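Local coordinates for genome polyprotein (Chicken sicinivirus JSY, PDB 6QWT) that probably copies the viral RNA genome as the RNA-dependent RNA polymerase (3Dpol) piece of a picornaviral polyprotein, at residues A[66-78]-A[306-318]. Residues are numbered along the deposited sequence; the frame is centred on the assembly and turned at random.
Sequences PWPSLIPAVKLYF and MVNNISLLSAMLT
Ser-314 OG is gripped twice. It accepts a nearly straight hydrogen bond from Trp-67 NE1 at 3.0 Å, lying almost in the indole plane, and gives its own proton to Ser-311 O one helical turn back. With OG between the backbone N and the carbonyl carbon (chi1 79°), the hydroxyl can reach both. The Trp-67 bond thus ties the loop leading into helix 70-78 to Ser-314; beside it, Ser-69 OG donates to Ser-314 O, modelled at a doubtfully short 2.5 Å.

Beyond the serines the interface is mostly apolar. Ala-73 and Ser-314 have the nearest CA pair; the Ala-73 methyl lies 3.4 Å from Ile-310 O, and with so small a side chain the axes approach to 8.1 Å. Ile-310 is a knob among Leu-70, Ala-73, Val-74 and Tyr-77; its CD1 presses tightly on Val-74 CA at 3.5 Å. Tyr-77 is a knob too, between Met-306, Ile-310, Leu-313 and Asn-309, whose CB comes obliquely onto the CD1-CE1 side, ring and amide planes 47° apart. The Tyr-77 hydroxyl bonds to Tyr-204 O, Asn-309 ND2 to Gly-205 O. Met-306, bent at its last torsion, brings CE to 3.3 Å from Phe-78 CZ and in plane at the edge of the Tyr-77 ring.

Helices 70-78 and 306-316 cross at 121°, joining an N-terminal helix to the motif B helix of the palm. Helix 243-256 packs against Leu-70 and Val-74, while Asn-309 and Leu-313 rest on palm-sheet strand 327-332 and Ser-311 and Ala-315 meet helix 346-356.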
# COMPACT_ATOMS: atom_id res chain seq x y z
N PRO A 66 -22.06 -12.56 -4.31
CA PRO A 66 -22.01 -11.80 -3.05
C PRO A 66 -22.63 -12.58 -1.90
O PRO A 66 -23.64 -13.27 -2.06
CB PRO A 66 -22.83 -10.54 -3.37
CG PRO A 66 -23.78 -10.98 -4.43
CD PRO A 66 -23.04 -11.99 -5.26
N TRP A 67 -22.00 -12.48 -0.74
CA TRP A 67 -22.60 -13.01 0.47
C TRP A 67 -23.71 -12.07 0.94
O TRP A 67 -23.73 -10.90 0.56
CB TRP A 67 -21.54 -13.23 1.55
CG TRP A 67 -20.52 -12.15 1.71
CD1 TRP A 67 -20.52 -11.16 2.65
CD2 TRP A 67 -19.32 -11.98 0.95
NE1 TRP A 67 -19.41 -10.37 2.51
CE2 TRP A 67 -18.65 -10.85 1.47
CE3 TRP A 67 -18.75 -12.66 -0.13
CZ2 TRP A 67 -17.44 -10.39 0.95
CZ3 TRP A 67 -17.55 -12.21 -0.64
CH2 TRP A 67 -16.91 -11.09 -0.10
N PRO A 68 -24.65 -12.57 1.75
CA PRO A 68 -25.88 -11.79 2.02
C PRO A 68 -25.66 -10.36 2.50
O PRO A 68 -26.48 -9.49 2.19
CB PRO A 68 -26.57 -12.63 3.10
CG PRO A 68 -26.18 -14.02 2.78
CD PRO A 68 -24.75 -13.94 2.29
N SER A 69 -24.59 -10.09 3.24
CA SER A 69 -24.34 -8.75 3.77
C SER A 69 -23.43 -7.91 2.88
O SER A 69 -23.14 -6.76 3.23
CB SER A 69 -23.74 -8.85 5.17
OG SER A 69 -22.44 -9.41 5.14
N LEU A 70 -23.00 -8.44 1.73
CA LEU A 70 -22.02 -7.72 0.91
C LEU A 70 -22.64 -6.51 0.22
O LEU A 70 -22.12 -5.39 0.32
CB LEU A 70 -21.39 -8.67 -0.11
CG LEU A 70 -20.36 -8.01 -1.04
CD1 LEU A 70 -19.29 -7.27 -0.24
CD2 LEU A 70 -19.72 -9.04 -1.97
N ILE A 71 -23.74 -6.72 -0.52
CA ILE A 71 -24.41 -5.60 -1.17
C ILE A 71 -24.86 -4.54 -0.18
O ILE A 71 -24.66 -3.34 -0.45
CB ILE A 71 -25.58 -6.11 -2.04
CG1 ILE A 71 -25.07 -7.09 -3.10
CG2 ILE A 71 -26.34 -4.94 -2.66
CD1 ILE A 71 -24.78 -6.47 -4.43
N PRO A 72 -25.47 -4.88 0.97
CA PRO A 72 -25.74 -3.83 1.97
C PRO A 72 -24.49 -3.08 2.40
O PRO A 72 -24.56 -1.86 2.62
CB PRO A 72 -26.36 -4.62 3.13
CG PRO A 72 -27.01 -5.78 2.47
CD PRO A 72 -26.08 -6.16 1.36
N ALA A 73 -23.35 -3.76 2.53
CA ALA A 73 -22.12 -3.08 2.92
C ALA A 73 -21.67 -2.09 1.85
O ALA A 73 -21.20 -1.00 2.16
CB ALA A 73 -21.01 -4.09 3.20
N VAL A 74 -21.82 -2.47 0.58
CA VAL A 74 -21.50 -1.56 -0.52
C VAL A 74 -22.33 -0.29 -0.41
O VAL A 74 -21.80 0.83 -0.46
CB VAL A 74 -21.70 -2.25 -1.88
CG1 VAL A 74 -21.57 -1.25 -3.01
CG2 VAL A 74 -20.72 -3.40 -2.05
N LYS A 75 -23.65 -0.44 -0.24
CA LYS A 75 -24.52 0.72 -0.13
C LYS A 75 -24.17 1.56 1.10
O LYS A 75 -24.17 2.79 1.04
CB LYS A 75 -25.98 0.27 -0.07
CG LYS A 75 -26.42 -0.54 -1.28
CD LYS A 75 -26.29 0.26 -2.56
CE LYS A 75 -26.67 -0.56 -3.78
NZ LYS A 75 -26.62 0.26 -5.02
N LEU A 76 -23.87 0.90 2.22
CA LEU A 76 -23.55 1.63 3.45
C LEU A 76 -22.29 2.47 3.27
O LEU A 76 -22.26 3.65 3.64
CB LEU A 76 -23.38 0.64 4.61
CG LEU A 76 -23.06 1.28 5.96
CD1 LEU A 76 -24.15 2.28 6.35
CD2 LEU A 76 -22.91 0.21 7.02
N TYR A 77 -21.24 1.88 2.69
CA TYR A 77 -19.98 2.61 2.52
C TYR A 77 -20.17 3.82 1.61
O TYR A 77 -19.78 4.94 1.96
CB TYR A 77 -18.91 1.67 1.98
CG TYR A 77 -17.63 2.38 1.61
CD1 TYR A 77 -16.79 2.90 2.58
CD2 TYR A 77 -17.26 2.54 0.27
CE1 TYR A 77 -15.63 3.56 2.25
CE2 TYR A 77 -16.09 3.19 -0.07
CZ TYR A 77 -15.28 3.70 0.92
OH TYR A 77 -14.12 4.36 0.60
N PHE A 78 -20.76 3.61 0.43
CA PHE A 78 -20.96 4.72 -0.49
C PHE A 78 -21.97 5.73 0.02
O PHE A 78 -21.92 6.90 -0.38
CB PHE A 78 -21.37 4.20 -1.86
CG PHE A 78 -20.22 3.71 -2.68
CD1 PHE A 78 -19.45 4.59 -3.42
CD2 PHE A 78 -19.90 2.36 -2.70
CE1 PHE A 78 -18.39 4.14 -4.17
CE2 PHE A 78 -18.84 1.90 -3.45
CZ PHE A 78 -18.08 2.79 -4.19
N MET A 306 -11.11 0.92 -0.35
CA MET A 306 -12.55 0.75 -0.50
C MET A 306 -12.94 -0.71 -0.32
O MET A 306 -13.90 -1.01 0.39
CB MET A 306 -13.00 1.30 -1.85
CG MET A 306 -12.60 2.75 -2.06
SD MET A 306 -13.09 3.47 -3.63
CE MET A 306 -14.83 3.18 -3.61
N VAL A 307 -12.19 -1.63 -0.93
CA VAL A 307 -12.44 -3.06 -0.74
C VAL A 307 -12.40 -3.42 0.74
O VAL A 307 -13.28 -4.12 1.25
CB VAL A 307 -11.43 -3.90 -1.54
CG1 VAL A 307 -11.45 -5.35 -1.08
CG2 VAL A 307 -11.70 -3.80 -3.03
N ASN A 308 -11.38 -2.94 1.44
CA ASN A 308 -11.25 -3.24 2.86
C ASN A 308 -12.42 -2.68 3.65
O ASN A 308 -12.98 -3.37 4.52
CB ASN A 308 -9.93 -2.69 3.37
CG ASN A 308 -9.37 -3.48 4.52
OD1 ASN A 308 -10.10 -4.19 5.21
ND2 ASN A 308 -8.06 -3.39 4.72
N ASN A 309 -12.81 -1.44 3.38
CA ASN A 309 -13.96 -0.84 4.07
C ASN A 309 -15.22 -1.67 3.84
O ASN A 309 -15.94 -2.00 4.79
CB ASN A 309 -14.18 0.59 3.59
CG ASN A 309 -13.41 1.61 4.42
OD1 ASN A 309 -13.99 2.35 5.23
ND2 ASN A 309 -12.09 1.67 4.22
N ILE A 310 -15.48 -2.04 2.58
CA ILE A 310 -16.68 -2.80 2.25
C ILE A 310 -16.67 -4.15 2.96
O ILE A 310 -17.68 -4.58 3.54
CB ILE A 310 -16.79 -2.99 0.72
CG1 ILE A 310 -16.76 -1.64 0.00
CG2 ILE A 310 -18.04 -3.78 0.37
CD1 ILE A 310 -18.09 -1.01 -0.19
N SER A 311 -15.53 -4.84 2.93
CA SER A 311 -15.44 -6.17 3.52
C SER A 311 -15.68 -6.11 5.03
O SER A 311 -16.45 -6.91 5.57
CB SER A 311 -14.08 -6.79 3.20
OG SER A 311 -13.87 -6.81 1.80
N LEU A 312 -15.02 -5.17 5.72
CA LEU A 312 -15.22 -5.03 7.16
C LEU A 312 -16.68 -4.72 7.49
O LEU A 312 -17.25 -5.31 8.41
CB LEU A 312 -14.31 -3.93 7.71
CG LEU A 312 -12.81 -4.22 7.72
CD1 LEU A 312 -12.02 -2.91 7.80
CD2 LEU A 312 -12.45 -5.14 8.88
N LEU A 313 -17.28 -3.79 6.75
CA LEU A 313 -18.68 -3.44 6.99
C LEU A 313 -19.59 -4.65 6.78
O LEU A 313 -20.57 -4.84 7.51
CB LEU A 313 -19.10 -2.28 6.09
CG LEU A 313 -18.52 -0.91 6.45
CD1 LEU A 313 -18.58 0.05 5.27
CD2 LEU A 313 -19.23 -0.31 7.65
N SER A 314 -19.28 -5.50 5.79
CA SER A 314 -20.11 -6.68 5.56
C SER A 314 -20.01 -7.66 6.72
O SER A 314 -20.94 -8.44 6.95
CB SER A 314 -19.72 -7.36 4.24
OG SER A 314 -18.55 -8.15 4.39
N ALA A 315 -18.90 -7.62 7.46
CA ALA A 315 -18.76 -8.44 8.66
C ALA A 315 -19.51 -7.83 9.84
O ALA A 315 -20.19 -8.55 10.59
CB ALA A 315 -17.28 -8.60 9.01
N MET A 316 -19.40 -6.52 10.02
CA MET A 316 -20.06 -5.87 11.15
C MET A 316 -21.58 -5.86 10.97
O MET A 316 -22.32 -5.91 11.97
CB MET A 316 -19.51 -4.46 11.32
CG MET A 316 -17.97 -4.42 11.41
SD MET A 316 -17.23 -2.76 11.54
CE MET A 316 -18.47 -1.79 10.70
N LEU A 317 -22.06 -5.83 9.73
CA LEU A 317 -23.50 -5.82 9.48
C LEU A 317 -24.18 -7.10 9.94
O LEU A 317 -25.40 -7.09 10.14
CB LEU A 317 -23.76 -5.60 7.99
CG LEU A 317 -23.74 -4.14 7.53
CD1 LEU A 317 -23.76 -4.06 6.01
CD2 LEU A 317 -24.91 -3.38 8.14
N THR A 318 -23.44 -8.19 10.12
CA THR A 318 -24.01 -9.42 10.64
C THR A 318 -24.06 -9.46 12.16
O THR A 318 -24.63 -10.40 12.72
CB THR A 318 -23.23 -10.64 10.12
OG1 THR A 318 -21.97 -10.72 10.78
CG2 THR A 318 -23.02 -10.54 8.61